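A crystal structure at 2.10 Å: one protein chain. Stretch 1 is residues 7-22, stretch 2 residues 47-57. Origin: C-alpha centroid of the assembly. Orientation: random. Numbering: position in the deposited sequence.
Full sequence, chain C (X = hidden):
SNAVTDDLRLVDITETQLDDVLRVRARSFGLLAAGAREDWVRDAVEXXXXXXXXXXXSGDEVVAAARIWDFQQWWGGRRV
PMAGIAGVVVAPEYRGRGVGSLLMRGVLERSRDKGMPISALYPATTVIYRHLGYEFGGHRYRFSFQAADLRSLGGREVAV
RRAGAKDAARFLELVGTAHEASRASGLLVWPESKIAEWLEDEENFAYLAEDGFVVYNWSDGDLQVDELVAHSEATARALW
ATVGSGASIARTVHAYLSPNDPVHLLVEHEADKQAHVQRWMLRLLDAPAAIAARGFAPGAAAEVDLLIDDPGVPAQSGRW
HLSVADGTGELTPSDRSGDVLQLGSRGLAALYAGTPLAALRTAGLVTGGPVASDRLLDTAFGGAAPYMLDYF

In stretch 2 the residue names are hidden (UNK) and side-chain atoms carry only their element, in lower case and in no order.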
ATOM      1  N   ASP C   7      25.185 -28.361  30.833  1.00 27.32           N
ATOM      2  CA  ASP C   7      26.023 -29.500  30.458  1.00 38.36           C
ATOM      3  C   ASP C   7      25.699 -29.793  29.005  1.00 34.55           C
ATOM      4  O   ASP C   7      24.928 -30.705  28.692  1.00 36.07           O
ATOM      5  CB  ASP C   7      25.727 -30.709  31.351  1.00 46.62           C
ATOM      6  CG  ASP C   7      26.475 -31.961  30.915  1.00 57.71           C
ATOM      7  OD1 ASP C   7      27.535 -31.829  30.257  1.00 60.70           O
ATOM      8  OD2 ASP C   7      25.993 -33.074  31.232  1.00 61.86           O
ATOM      9  N   LEU C   8      26.267 -28.990  28.115  1.00 33.59           N
ATOM     10  CA  LEU C   8      25.850 -28.991  26.721  1.00 35.40           C
ATOM     11  C   LEU C   8      26.489 -30.129  25.948  1.00 36.08           C
ATOM     12  O   LEU C   8      27.702 -30.311  25.983  1.00 38.14           O
ATOM     13  CB  LEU C   8      26.186 -27.652  26.060  1.00 33.45           C
ATOM     14  CG  LEU C   8      25.419 -26.442  26.585  1.00 33.74           C
ATOM     15  CD1 LEU C   8      26.258 -25.188  26.430  1.00 31.83           C
ATOM     16  CD2 LEU C   8      24.081 -26.313  25.852  1.00 29.48           C
ATOM     17  N   ARG C   9      25.670 -30.905  25.250  1.00 33.24           N
ATOM     18  CA  ARG C   9      26.212 -31.953  24.403  1.00 36.40           C
ATOM     19  C   ARG C   9      25.324 -32.284  23.213  1.00 32.08           C
ATOM     20  O   ARG C   9      24.088 -32.130  23.244  1.00 25.49           O
ATOM     21  CB  ARG C   9      26.530 -33.212  25.210  1.00 41.69           C
ATOM     22  CG  ARG C   9      25.322 -33.800  25.860  1.00 46.14           C
ATOM     23  CD  ARG C   9      25.665 -34.803  26.956  1.00 52.52           C
ATOM     24  NE  ARG C   9      24.423 -35.203  27.611  1.00 56.22           N
ATOM     25  CZ  ARG C   9      23.642 -36.191  27.182  1.00 56.69           C
ATOM     26  NH1 ARG C   9      23.995 -36.908  26.117  1.00 54.95           N
ATOM     27  NH2 ARG C   9      22.516 -36.472  27.825  1.00 58.25           N
ATOM     28  N   LEU C  10      25.991 -32.750  22.164  1.00 27.23           N
ATOM     29  CA  LEU C  10      25.349 -33.104  20.919  1.00 31.77           C
ATOM     30  C   LEU C  10      24.663 -34.441  21.129  1.00 31.53           C
ATOM     31  O   LEU C  10      25.210 -35.304  21.791  1.00 30.88           O
ATOM     32  CB  LEU C  10      26.423 -33.232  19.850  1.00 29.99           C
ATOM     33  CG  LEU C  10      25.934 -33.656  18.481  1.00 29.69           C
ATOM     34  CD1 LEU C  10      25.318 -32.453  17.811  1.00 22.03           C
ATOM     35  CD2 LEU C  10      27.086 -34.260  17.671  1.00 32.82           C
ATOM     36  N   VAL C  11      23.456 -34.614  20.604  1.00 30.08           N
ATOM     37  CA  VAL C  11      22.789 -35.914  20.702  1.00 29.80           C
ATOM     38  C   VAL C  11      22.079 -36.221  19.398  1.00 32.42           C
ATOM     39  O   VAL C  11      21.963 -35.348  18.523  1.00 29.18           O
ATOM     40  CB  VAL C  11      21.706 -35.932  21.794  1.00 31.54           C
ATOM     41  CG1 VAL C  11      22.309 -35.788  23.178  1.00 31.93           C
ATOM     42  CG2 VAL C  11      20.663 -34.839  21.513  1.00 29.62           C
ATOM     43  N   ASP C  12      21.612 -37.463  19.278  1.00 26.66           N
ATOM     44  CA  ASP C  12      20.660 -37.843  18.246  1.00 39.61           C
ATOM     45  C   ASP C  12      19.277 -37.631  18.845  1.00 35.57           C
ATOM     46  O   ASP C  12      18.962 -38.192  19.896  1.00 34.22           O
ATOM     47  CB  ASP C  12      20.831 -39.320  17.860  1.00 44.65           C
ATOM     48  CG  ASP C  12      22.033 -39.563  16.943  1.00 51.09           C
ATOM     49  OD1 ASP C  12      22.831 -38.629  16.719  1.00 50.63           O
ATOM     50  OD2 ASP C  12      22.184 -40.705  16.451  1.00 58.31           O
ATOM     51  N   ILE C  13      18.464 -36.810  18.187  1.00 32.02           N
ATOM     52  CA  ILE C  13      17.109 -36.520  18.656  1.00 31.21           C
ATOM     53  C   ILE C  13      16.277 -37.789  18.577  1.00 31.86           C
ATOM     54  O   ILE C  13      16.301 -38.489  17.557  1.00 32.42           O
ATOM     55  CB  ILE C  13      16.445 -35.399  17.811  1.00 32.36           C
ATOM     56  CG1 ILE C  13      17.095 -34.049  18.114  1.00 32.48           C
ATOM     57  CG2 ILE C  13      14.942 -35.319  18.086  1.00 27.25           C
ATOM     58  CD1 ILE C  13      16.857 -33.577  19.548  1.00 34.63           C
ATOM     59  N   THR C  14      15.565 -38.109  19.655  1.00 33.18           N
ATOM     60  CA  THR C  14      14.651 -39.247  19.655  1.00 39.08           C
ATOM     61  C   THR C  14      13.202 -38.801  19.452  1.00 38.31           C
ATOM     62  O   THR C  14      12.891 -37.612  19.540  1.00 35.22           O
ATOM     63  CB  THR C  14      14.738 -40.034  20.969  1.00 42.26           C
ATOM     64  OG1 THR C  14      14.395 -39.169  22.060  1.00 46.26           O
ATOM     65  CG2 THR C  14      16.150 -40.566  21.171  1.00 38.99           C
ATOM     66  N   GLU C  15      12.324 -39.769  19.208  1.00 39.12           N
ATOM     67  CA  GLU C  15      10.911 -39.505  18.947  1.00 43.46           C
ATOM     68  C   GLU C  15      10.215 -38.788  20.106  1.00 42.23           C
ATOM     69  O   GLU C  15       9.352 -37.934  19.890  1.00 41.40           O
ATOM     70  CB  GLU C  15      10.192 -40.817  18.612  1.00 50.59           C
ATOM     71  CG  GLU C  15       8.712 -40.658  18.287  1.00 57.27           C
ATOM     72  CD  GLU C  15       8.169 -41.788  17.422  1.00 62.09           C
ATOM     73  OE1 GLU C  15       8.915 -42.754  17.149  1.00 64.30           O
ATOM     74  OE2 GLU C  15       6.994 -41.701  17.009  1.00 62.48           O
ATOM     75  N   THR C  16      10.605 -39.116  21.334  1.00 39.57           N
ATOM     76  CA  THR C  16       9.999 -38.504  22.515  1.00 41.18           C
ATOM     77  C   THR C  16      10.493 -37.069  22.762  1.00 41.19           C
ATOM     78  O   THR C  16       9.909 -36.341  23.559  1.00 42.23           O
ATOM     79  CB  THR C  16      10.244 -39.350  23.784  1.00 41.77           C
ATOM     80  OG1 THR C  16      11.655 -39.455  24.021  1.00 43.27           O
ATOM     81  CG2 THR C  16       9.657 -40.747  23.628  1.00 40.08           C
ATOM     82  N   GLN C  17      11.570 -36.670  22.090  1.00 37.73           N
ATOM     83  CA  GLN C  17      12.090 -35.309  22.223  1.00 35.19           C
ATOM     84  C   GLN C  17      11.499 -34.347  21.185  1.00 31.73           C
ATOM     85  O   GLN C  17      11.860 -33.170  21.163  1.00 31.26           O
ATOM     86  CB  GLN C  17      13.621 -35.290  22.098  1.00 33.36           C
ATOM     87  CG  GLN C  17      14.373 -35.939  23.273  1.00 35.95           C
ATOM     88  CD  GLN C  17      15.878 -35.989  23.038  1.00 38.69           C
ATOM     89  OE1 GLN C  17      16.343 -36.410  21.974  1.00 34.88           O
ATOM     90  NE2 GLN C  17      16.646 -35.559  24.032  1.00 41.58           N
ATOM     91  N   LEU C  18      10.610 -34.839  20.323  1.00 30.61           N
ATOM     92  CA  LEU C  18      10.085 -34.017  19.234  1.00 33.30           C
ATOM     93  C   LEU C  18       9.232 -32.847  19.753  1.00 37.25           C
ATOM     94  O   LEU C  18       9.307 -31.727  19.224  1.00 34.36           O
ATOM     95  CB  LEU C  18       9.320 -34.870  18.212  1.00 33.03           C
ATOM     96  CG  LEU C  18      10.198 -35.780  17.345  1.00 33.35           C
ATOM     97  CD1 LEU C  18       9.365 -36.562  16.338  1.00 34.61           C
ATOM     98  CD2 LEU C  18      11.294 -34.977  16.647  1.00 32.62           C
ATOM     99  N   ASP C  19       8.445 -33.100  20.798  1.00 39.09           N
ATOM    100  CA  ASP C  19       7.668 -32.036  21.435  1.00 41.62           C
ATOM    101  C   ASP C  19       8.585 -30.906  21.912  1.00 36.09           C
ATOM    102  O   ASP C  19       8.263 -29.720  21.763  1.00 35.02           O
ATOM    103  CB  ASP C  19       6.854 -32.591  22.603  1.00 47.05           C
ATOM    104  CG  ASP C  19       5.715 -33.475  22.148  1.00 56.38           C
ATOM    105  OD1 ASP C  19       5.134 -33.183  21.083  1.00 55.04           O
ATOM    106  OD2 ASP C  19       5.398 -34.459  22.854  1.00 66.49           O
ATOM    107  N   ASP C  20       9.735 -31.282  22.463  1.00 31.33           N
ATOM    108  CA  ASP C  20      10.735 -30.301  22.893  1.00 34.08           C
ATOM    109  C   ASP C  20      11.360 -29.551  21.711  1.00 30.93           C
ATOM    110  O   ASP C  20      11.568 -28.330  21.781  1.00 28.15           O
ATOM    111  CB  ASP C  20      11.816 -30.971  23.744  1.00 39.69           C
ATOM    112  CG  ASP C  20      11.257 -31.569  25.025  1.00 53.95           C
ATOM    113  OD1 ASP C  20      11.124 -30.816  26.015  1.00 57.58           O
ATOM    114  OD2 ASP C  20      10.944 -32.785  25.040  1.00 60.68           O
ATOM    115  N   VAL C  21      11.664 -30.267  20.629  1.00 23.98           N
ATOM    116  CA  VAL C  21      12.181 -29.599  19.434  1.00 21.66           C
ATOM    117  C   VAL C  21      11.150 -28.593  18.927  1.00 24.15           C
ATOM    118  O   VAL C  21      11.503 -27.480  18.541  1.00 23.59           O
ATOM    119  CB  VAL C  21      12.539 -30.601  18.329  1.00 23.96           C
ATOM    120  CG1 VAL C  21      12.885 -29.861  17.034  1.00 20.78           C
ATOM    121  CG2 VAL C  21      13.709 -31.485  18.779  1.00 26.34           C
ATOM    122  N   LEU C  22       9.872 -28.981  18.954  1.00 26.85           N
ATOM    123  CA  LEU C  22       8.796 -28.072  18.554  1.00 30.14           C
ATOM    124  C   LEU C  22       8.740 -26.786  19.385  1.00 31.11           C
ATOM    125  O   LEU C  22       8.429 -25.723  18.838  1.00 28.42           O
ATOM    126  CB  LEU C  22       7.436 -28.770  18.585  1.00 31.49           C
ATOM    127  CG  LEU C  22       7.177 -29.676  17.387  1.00 33.62           C
ATOM    128  CD1 LEU C  22       5.871 -30.422  17.567  1.00 34.62           C
ATOM    129  CD2 LEU C  22       7.160 -28.862  16.107  1.00 32.16           C
ATOM    130  N   UNK C  47      13.169 -38.763   9.812  1.00 30.84           N
ATOM    131  CA  UNK C  47      14.510 -38.253  10.074  1.00 28.85           C
ATOM    132  C   UNK C  47      15.141 -38.916  11.301  1.00 31.50           C
ATOM    133  O   UNK C  47      16.328 -39.256  11.290  1.00 28.28           O
ATOM    134  c   UNK C  47      15.099 -34.736   7.100  1.00 31.22           C
ATOM    135  c   UNK C  47      12.946 -35.611   8.622  1.00 35.36           C
ATOM    136  c   UNK C  47      12.730 -34.861   7.463  1.00 40.21           C
ATOM    137  c   UNK C  47      14.465 -36.741  10.290  1.00 26.78           C
ATOM    138  c   UNK C  47      14.235 -35.941   9.028  1.00 29.34           C
ATOM    139  c   UNK C  47      13.810 -34.419   6.704  1.00 35.08           C
ATOM    140  c   UNK C  47      15.309 -35.495   8.265  1.00 28.47           C
ATOM    141  N   UNK C  48      14.345 -39.081  12.358  1.00 27.57           N
ATOM    142  CA  UNK C  48      14.819 -39.677  13.609  1.00 34.25           C
ATOM    143  C   UNK C  48      15.310 -41.104  13.371  1.00 39.32           C
ATOM    144  O   UNK C  48      16.384 -41.500  13.835  1.00 41.54           O
ATOM    145  c   UNK C  48      13.920 -40.754  15.741  1.00 30.69           C
ATOM    146  c   UNK C  48      13.704 -39.666  14.689  1.00 29.11           C
ATOM    147  c   UNK C  48      13.604 -38.288  15.341  1.00 27.71           C
ATOM    148  N   UNK C  49      14.530 -41.865  12.618  1.00 36.78           N
ATOM    149  CA  UNK C  49      14.839 -43.268  12.420  1.00 44.74           C
ATOM    150  C   UNK C  49      16.015 -43.512  11.476  1.00 43.01           C
ATOM    151  O   UNK C  49      16.629 -44.571  11.528  1.00 39.57           O
ATOM    152  n   UNK C  49      10.790 -44.369  14.342  1.00 69.31           N
ATOM    153  c   UNK C  49      13.590 -44.039  11.987  1.00 49.94           C
ATOM    154  c   UNK C  49      11.836 -44.377  15.147  1.00 66.89           C
ATOM    155  c   UNK C  49      11.225 -44.247  13.043  1.00 65.65           C
ATOM    156  n   UNK C  49      12.926 -44.263  14.412  1.00 64.26           N
ATOM    157  c   UNK C  49      12.576 -44.183  13.080  1.00 59.92           C
ATOM    158  N   UNK C  50      16.352 -42.535  10.641  1.00 40.51           N
ATOM    159  CA  UNK C  50      17.468 -42.720   9.715  1.00 39.59           C
ATOM    160  C   UNK C  50      18.748 -42.029  10.205  1.00 35.50           C
ATOM    161  O   UNK C  50      19.733 -41.947   9.472  1.00 35.81           O
ATOM    162  o   UNK C  50      18.178 -42.197   6.155  1.00 53.63           O
ATOM    163  o   UNK C  50      18.543 -43.970   7.415  1.00 48.34           O
ATOM    164  c   UNK C  50      18.006 -42.851   7.214  1.00 50.74           C
ATOM    165  c   UNK C  50      17.093 -42.256   8.298  1.00 43.22           C
ATOM    166  N   UNK C  51      18.740 -41.545  11.447  1.00 32.78           N
ATOM    167  CA  UNK C  51      19.920 -40.922  12.028  1.00 28.99           C
ATOM    168  C   UNK C  51      20.216 -39.568  11.404  1.00 31.84           C
ATOM    169  O   UNK C  51      21.372 -39.136  11.326  1.00 30.69           O
ATOM    170  N   UNK C  52      19.165 -38.887  10.966  1.00 25.58           N
ATOM    171  CA  UNK C  52      19.332 -37.597  10.308  1.00 28.03           C
ATOM    172  C   UNK C  52      18.630 -36.452  11.050  1.00 27.42           C
ATOM    173  O   UNK C  52      18.223 -35.443  10.444  1.00 25.57           O
ATOM    174  n   UNK C  52      16.464 -39.858   5.910  1.00 38.47           N
ATOM    175  c   UNK C  52      19.799 -38.558   7.950  1.00 31.59           C
ATOM    176  c   UNK C  52      18.879 -37.693   8.842  1.00 28.80           C
ATOM    177  n   UNK C  52      15.932 -37.660   5.544  1.00 45.20           N
ATOM    178  c   UNK C  52      19.072 -39.121   6.726  1.00 35.37           C
ATOM    179  n   UNK C  52      18.030 -38.213   6.280  1.00 44.95           N
ATOM    180  c   UNK C  52      16.808 -38.582   5.916  1.00 43.13           C
ATOM    181  N   UNK C  53      18.514 -36.594  12.369  1.00 25.40           N
ATOM    182  CA  UNK C  53      17.956 -35.529  13.213  1.00 25.96           C
ATOM    183  C   UNK C  53      18.881 -35.310  14.418  1.00 28.10           C
ATOM    184  O   UNK C  53      18.901 -36.121  15.363  1.00 25.66           O
ATOM    185  c   UNK C  53      15.251 -32.437  14.576  1.00 28.46           C
ATOM    186  c   UNK C  53      14.286 -34.832  13.553  1.00 23.39           C
ATOM    187  c   UNK C  53      16.102 -33.529  14.406  1.00 29.55           C
ATOM    188  c   UNK C  53      13.903 -32.542  14.223  1.00 26.49           C
ATOM    189  c   UNK C  53      13.422 -33.744  13.718  1.00 25.47           C
ATOM    190  c   UNK C  53      16.548 -35.912  13.695  1.00 25.07           C
ATOM    191  c   UNK C  53      15.627 -34.735  13.888  1.00 30.12           C
ATOM    192  N   UNK C  54      19.647 -34.227  14.387  1.00 21.60           N
ATOM    193  CA  UNK C  54      20.613 -33.957  15.446  1.00 28.13           C
ATOM    194  C   UNK C  54      20.128 -32.858  16.382  1.00 28.58           C
ATOM    195  O   UNK C  54      19.330 -32.001  15.994  1.00 20.22           O
ATOM    196  c   UNK C  54      23.839 -34.273  13.394  1.00 35.77           C
ATOM    197  c   UNK C  54      21.971 -33.584  14.857  1.00 28.80           C
ATOM    198  c   UNK C  54      22.669 -34.760  14.161  1.00 34.29           C
ATOM    199  c   UNK C  54      23.126 -35.776  15.177  1.00 33.83           C
ATOM    200  N   UNK C  55      20.600 -32.890  17.622  1.00 27.65           N
ATOM    201  CA  UNK C  55      20.249 -31.841  18.559  1.00 25.84           C
ATOM    202  C   UNK C  55      21.353 -31.571  19.556  1.00 27.01           C
ATOM    203  O   UNK C  55      22.342 -32.316  19.627  1.00 26.81           O
ATOM    204  N   UNK C  56      21.194 -30.486  20.310  1.00 20.71           N
ATOM    205  CA  UNK C  56      22.045 -30.229  21.463  1.00 21.19           C
ATOM    206  C   UNK C  56      21.164 -30.236  22.706  1.00 26.67           C
ATOM    207  O   UNK C  56      20.084 -29.634  22.689  1.00 22.47           O
ATOM    208  c   UNK C  56      23.453 -28.556  22.695  1.00 24.73           C
ATOM    209  c   UNK C  56      22.759 -28.877  21.364  1.00 23.87           C
ATOM    210  c   UNK C  56      23.773 -28.902  20.228  1.00 23.06           C
ATOM    211  N   UNK C  57      21.582 -30.941  23.762  1.00 28.17           N
ATOM    212  CA  UNK C  57      20.876 -30.831  25.037  1.00 31.01           C
ATOM    213  C   UNK C  57      21.743 -30.156  26.092  1.00 33.84           C
ATOM    214  O   UNK C  57      22.973 -30.111  25.962  1.00 30.21           O
ATOM    215  c   UNK C  57      21.580 -33.110  25.927  1.00 36.00           C
ATOM    216  c   UNK C  57      20.391 -32.187  25.606  1.00 34.93           C
ATOM    217  c   UNK C  57      19.386 -32.850  24.671  1.00 32.37           C
TER

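Position 47 has seven side-chain carbons: one, then a ring of six. The ring stays out of reach of stretch 1. It is Phe 47.

Position 48 has three side-chain carbons, one carrying the other two. The side chain points toward stretch 1 and meets Ile 13, Glu 15 and Leu 18. This branched carbon set is Val 48. Its CG2 lies 3.5 Å from Ile 13 O.

Position 49 has one carbon and then a five-membered ring of three carbons and two nitrogens. Its end comes near Glu 15. That ring identifies His 49; its NE2 is 3.7 Å from Glu 15 OE1, too far for a hydrogen bond.

Position 50 has two carbons, the second carrying two oxygens, and no contact with stretch 1. It is Asp 50, the first residue to leave helical geometry.

Position 51 has no side-chain atoms. Its phi of 71° favours glycine, and it is Gly 51.

Position 52 has three carbons, a nitrogen, then a carbon carrying two more nitrogens. This guanidinium belongs to Arg 52. Its CA-to-CB bond points away from stretch 1, and the side chain makes no contact there. Its NH1 forms a salt bridge with Asp 50 OD2 at 2.9 Å.

Position 53 has one carbon and then a six-carbon ring. Ile 13 CG2 sits over one ring face, and Leu 18 and Val 21 approach obliquely. It is Phe 53. Its CE1 is 3.8 Å from Leu 18 CD2.

Position 54 has four carbons, forked at the second, and its end reaches Asp 12 and the backbone of Val 11. It is Leu 54; its CD2 lies 3.3 Å from Asp 12 OD1.

Position 55 has no side-chain atoms. An ideal CB here would fall 2.5 Å from Ile 13 CD1, a clash. The residue is Gly 55.

Position 56 has three carbons, one carrying two, and touches Leu 8. It is Val 56; its CG1 is 3.9 Å from Leu 8 CD2.

Position 57 has the same three-carbon fork. It packs against Arg 9, Val 11 and Gln 17. It is Val 57, and its CG2 covers one face of the Arg 9 guanidinium.

The contact is an antiparallel strand pair extended by apolar packing. Arg 9 N to Val 57 O (2.9 Å) and Val 57 N to Arg 9 O (2.8 Å) form one hydrogen-bonded pair. Val 11 N to Gly 55 O (2.7 Å) and Gly 55 N to Val 11 O (3.0 Å) form the next. Ile 13 N to Phe 53 O (2.9 Å) carries the bonding past strand 8-12. There Ile 13 occupies the space left by Gly 55 and joins Val 48 and Phe 53 in an apolar cluster.

Stretch 2, residues 47-57: FVHDGRFLGVV
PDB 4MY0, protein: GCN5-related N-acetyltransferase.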